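Local coordinates for protein DsbA-like disulfide oxidoreductase (Wolbachia endosymbiont of Drosophila melanogaster, PDB 6EEZ) that catalyses thiol-disulfide exchange and acts as a homotrimeric disulfide isomerase with a DsbA-like thioredoxin fold, at residues V38-Y43 with T159-I164. Residues are numbered along the deposited sequence; the frame is centred on the assembly and turned at random.
Sequences VGFLDY and TPFLII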
ATOM      1  N   VAL A  38      -3.182   5.940  -4.540  1.00 26.93           N
ATOM      2  CA  VAL A  38      -3.224   5.338  -3.212  1.00 26.86           C
ATOM      3  C   VAL A  38      -3.594   3.857  -3.309  1.00 26.60           C
ATOM      4  O   VAL A  38      -4.729   3.505  -3.654  1.00 26.23           O
ATOM      5  CB  VAL A  38      -4.216   6.065  -2.298  1.00 26.84           C
ATOM      6  CG1 VAL A  38      -4.036   5.610  -0.871  1.00 27.28           C
ATOM      7  CG2 VAL A  38      -4.054   7.602  -2.414  1.00 27.67           C
ATOM      8  N   GLY A  39      -2.622   2.989  -3.008  1.00 27.10           N
ATOM      9  CA  GLY A  39      -2.770   1.555  -3.236  1.00 27.32           C
ATOM     10  C   GLY A  39      -3.089   0.845  -1.939  1.00 27.83           C
ATOM     11  O   GLY A  39      -2.491   1.161  -0.912  1.00 28.70           O
ATOM     12  N   PHE A  40      -4.059  -0.074  -1.986  1.00 27.96           N
ATOM     13  CA  PHE A  40      -4.485  -0.863  -0.814  1.00 29.04           C
ATOM     14  C   PHE A  40      -4.208  -2.339  -1.051  1.00 29.67           C
ATOM     15  O   PHE A  40      -4.772  -2.924  -1.966  1.00 28.85           O
ATOM     16  CB  PHE A  40      -5.973  -0.654  -0.520  1.00 28.47           C
ATOM     17  CG  PHE A  40      -6.326   0.750  -0.102  1.00 27.99           C
ATOM     18  CD1 PHE A  40      -6.506   1.740  -1.050  1.00 27.35           C
ATOM     19  CD2 PHE A  40      -6.484   1.072   1.240  1.00 28.64           C
ATOM     20  CE1 PHE A  40      -6.849   3.030  -0.676  1.00 27.26           C
ATOM     21  CE2 PHE A  40      -6.810   2.345   1.627  1.00 28.49           C
ATOM     22  CZ  PHE A  40      -7.002   3.339   0.659  1.00 27.85           C
ATOM     23  N   LEU A  41      -3.347  -2.927  -0.215  1.00 33.02           N
ATOM     24  CA  LEU A  41      -2.783  -4.268  -0.449  1.00 33.54           C
ATOM     25  C   LEU A  41      -2.703  -5.123   0.825  1.00 33.96           C
ATOM     26  O   LEU A  41      -2.494  -4.621   1.921  1.00 34.56           O
ATOM     27  CB  LEU A  41      -1.372  -4.152  -1.064  1.00 34.90           C
ATOM     28  CG  LEU A  41      -1.274  -4.171  -2.604  1.00 34.56           C
ATOM     29  CD1 LEU A  41      -1.822  -2.887  -3.359  1.00 33.87           C
ATOM     30  CD2 LEU A  41       0.167  -4.458  -3.027  1.00 35.45           C
ATOM     31  N   ASP A  42      -2.898  -6.423   0.640  1.00 32.67           N
ATOM     32  CA  ASP A  42      -2.605  -7.448   1.636  1.00 33.51           C
ATOM     33  C   ASP A  42      -1.456  -8.249   1.042  1.00 34.91           C
ATOM     34  O   ASP A  42      -1.541  -8.705  -0.101  1.00 35.42           O
ATOM     35  CB  ASP A  42      -3.818  -8.336   1.906  1.00 33.40           C
ATOM     36  CG  ASP A  42      -3.573  -9.359   2.989  1.00 34.49           C
ATOM     37  OD1 ASP A  42      -2.617 -10.178   2.874  1.00 35.94           O
ATOM     38  OD2 ASP A  42      -4.356  -9.348   3.970  1.00 34.23           O
ATOM     39  N   TYR A  43      -0.374  -8.409   1.797  1.00 35.37           N
ATOM     40  CA  TYR A  43       0.811  -9.064   1.254  1.00 37.19           C
ATOM     41  C   TYR A  43       0.604 -10.550   0.882  1.00 38.41           C
ATOM     42  O   TYR A  43       1.302 -11.063  -0.001  1.00 39.96           O
ATOM     43  CB  TYR A  43       1.961  -8.925   2.245  1.00 37.97           C
ATOM     44  CG  TYR A  43       2.542  -7.542   2.272  1.00 37.47           C
ATOM     45  CD1 TYR A  43       3.027  -6.949   1.110  1.00 37.90           C
ATOM     46  CD2 TYR A  43       2.619  -6.828   3.452  1.00 36.81           C
ATOM     47  CE1 TYR A  43       3.550  -5.684   1.132  1.00 37.27           C
ATOM     48  CE2 TYR A  43       3.157  -5.574   3.486  1.00 36.66           C
ATOM     49  CZ  TYR A  43       3.612  -5.000   2.325  1.00 36.51           C
ATOM     50  OH  TYR A  43       4.129  -3.725   2.359  1.00 36.41           O
ATOM     51  N   THR A 159      -8.991  -6.834  -1.346  1.00 32.74           N
ATOM     52  CA  THR A 159      -7.810  -6.262  -2.004  1.00 31.72           C
ATOM     53  C   THR A 159      -7.420  -7.072  -3.251  1.00 31.92           C
ATOM     54  O   THR A 159      -7.789  -8.241  -3.382  1.00 33.00           O
ATOM     55  CB  THR A 159      -6.578  -6.195  -1.041  1.00 32.06           C
ATOM     56  OG1 THR A 159      -6.235  -7.503  -0.579  1.00 33.05           O
ATOM     57  CG2 THR A 159      -6.888  -5.322   0.149  1.00 32.44           C
ATOM     58  N   PRO A 160      -6.651  -6.451  -4.162  1.00 27.09           N
ATOM     59  CA  PRO A 160      -6.188  -5.061  -4.064  1.00 25.94           C
ATOM     60  C   PRO A 160      -7.172  -4.099  -4.681  1.00 26.02           C
ATOM     61  O   PRO A 160      -8.050  -4.538  -5.422  1.00 27.20           O
ATOM     62  CB  PRO A 160      -4.897  -5.066  -4.874  1.00 26.39           C
ATOM     63  CG  PRO A 160      -5.221  -6.011  -5.987  1.00 27.57           C
ATOM     64  CD  PRO A 160      -6.114  -7.088  -5.375  1.00 28.14           C
ATOM     65  N   PHE A 161      -6.966  -2.808  -4.421  1.00 27.52           N
ATOM     66  CA  PHE A 161      -7.624  -1.775  -5.195  1.00 27.94           C
ATOM     67  C   PHE A 161      -6.772  -0.538  -5.115  1.00 27.03           C
ATOM     68  O   PHE A 161      -5.937  -0.411  -4.203  1.00 25.82           O
ATOM     69  CB  PHE A 161      -9.081  -1.503  -4.734  1.00 28.32           C
ATOM     70  CG  PHE A 161      -9.215  -0.880  -3.368  1.00 27.35           C
ATOM     71  CD1 PHE A 161      -9.253   0.492  -3.221  1.00 26.87           C
ATOM     72  CD2 PHE A 161      -9.393  -1.663  -2.243  1.00 27.59           C
ATOM     73  CE1 PHE A 161      -9.418   1.075  -1.973  1.00 26.60           C
ATOM     74  CE2 PHE A 161      -9.559  -1.083  -0.992  1.00 27.52           C
ATOM     75  CZ  PHE A 161      -9.574   0.283  -0.860  1.00 27.14           C
ATOM     76  N   LEU A 162      -6.970   0.338  -6.100  1.00 29.48           N
ATOM     77  CA  LEU A 162      -6.147   1.518  -6.279  1.00 29.06           C
ATOM     78  C   LEU A 162      -6.979   2.757  -6.620  1.00 29.80           C
ATOM     79  O   LEU A 162      -7.805   2.774  -7.541  1.00 31.98           O
ATOM     80  CB  LEU A 162      -5.110   1.251  -7.374  1.00 30.03           C
ATOM     81  CG  LEU A 162      -4.118   2.356  -7.747  1.00 30.00           C
ATOM     82  CD1 LEU A 162      -3.250   2.684  -6.552  1.00 28.47           C
ATOM     83  CD2 LEU A 162      -3.246   1.930  -8.923  1.00 31.34           C
ATOM     84  N   ILE A 163      -6.744   3.797  -5.843  1.00 25.93           N
ATOM     85  CA  ILE A 163      -7.316   5.100  -6.091  1.00 26.32           C
ATOM     86  C   ILE A 163      -6.324   5.965  -6.819  1.00 27.09           C
ATOM     87  O   ILE A 163      -5.202   6.137  -6.365  1.00 25.64           O
ATOM     88  CB  ILE A 163      -7.705   5.796  -4.780  1.00 25.78           C
ATOM     89  CG1 ILE A 163      -8.737   4.965  -4.036  1.00 25.88           C
ATOM     90  CG2 ILE A 163      -8.214   7.221  -5.053  1.00 26.55           C
ATOM     91  CD1 ILE A 163      -9.059   5.535  -2.653  1.00 26.05           C
ATOM     92  N   ILE A 164      -6.737   6.514  -7.947  1.00 26.31           N
ATOM     93  CA  ILE A 164      -5.983   7.591  -8.584  1.00 27.71           C
ATOM     94  C   ILE A 164      -6.930   8.754  -8.857  1.00 29.31           C
ATOM     95  O   ILE A 164      -7.882   8.603  -9.610  1.00 30.65           O
ATOM     96  CB  ILE A 164      -5.351   7.151  -9.919  1.00 29.30           C
ATOM     97  CG1 ILE A 164      -4.537   5.860  -9.751  1.00 27.90           C
ATOM     98  CG2 ILE A 164      -4.509   8.260 -10.482  1.00 30.57           C
ATOM     99  CD1 ILE A 164      -4.013   5.276 -11.099  1.00 29.37           C
TER
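Phe-40 and Phe-161 face each other as an antiparallel hydrogen-bonded pair, and their rings form an offset stack with centroids 4.3 Å apart and planes inclined by 14°. The displacement is visible in what lies over each face: Phe-161 CZ sits above the Phe-40 ring, whereas Phe-40 CB makes a CH-pi contact 3.8 Å from the centroid of the Phe-161 ring. Opposite torsions bring this about. Phe-40 CG is anti to its carbonyl carbon (chi1 -65°), while Phe-161 CG lies between its own N and carbonyl carbon (chi1 68°), which swings that ring over the neighbouring strand. Phe-40 N donates to Phe-161 O at 2.9 Å, and the same oxygen lies at the edge of the Phe-40 ring, in its plane; the return bond, from Phe-161 N to Phe-40 O, is longer, at 3.3 Å. Val-38 and Ile-163 form a second hydrogen-bonded backbone pair, and Ile-163 CD1 reaches Phe-40 CE1 at 3.9 Å. Leu-150, Val-151 and Leu-154 of helix 137-154 cover this aromatic and aliphatic face. Strands 36-41 and 161-164 are adjacent in the central sheet of the thioredoxin fold, and Pro-160, preceded by a cis peptide, is the cis-proline of that fold, its side chain touching His-47 and Cys-48 of the CxxC motif, where Cys-45 and Cys-48 form a disulfide. Pro-160 CA approaches Phe-40 O to 3.3 Å in a CA-H...O contact, and its CB touches Leu-41 CD1. Leu-162 CD1 packs 3.5 Å from Gly-39 CA on the face away from the phenylalanines. Past the paired strands, Thr-159 OG1 lies 3.6 Å from Asp-42 CB; the Asp-42 carboxylate turns away to Ser-78 OG and the backbone N-H groups of Ser-44, Ile-73 and Leu-74.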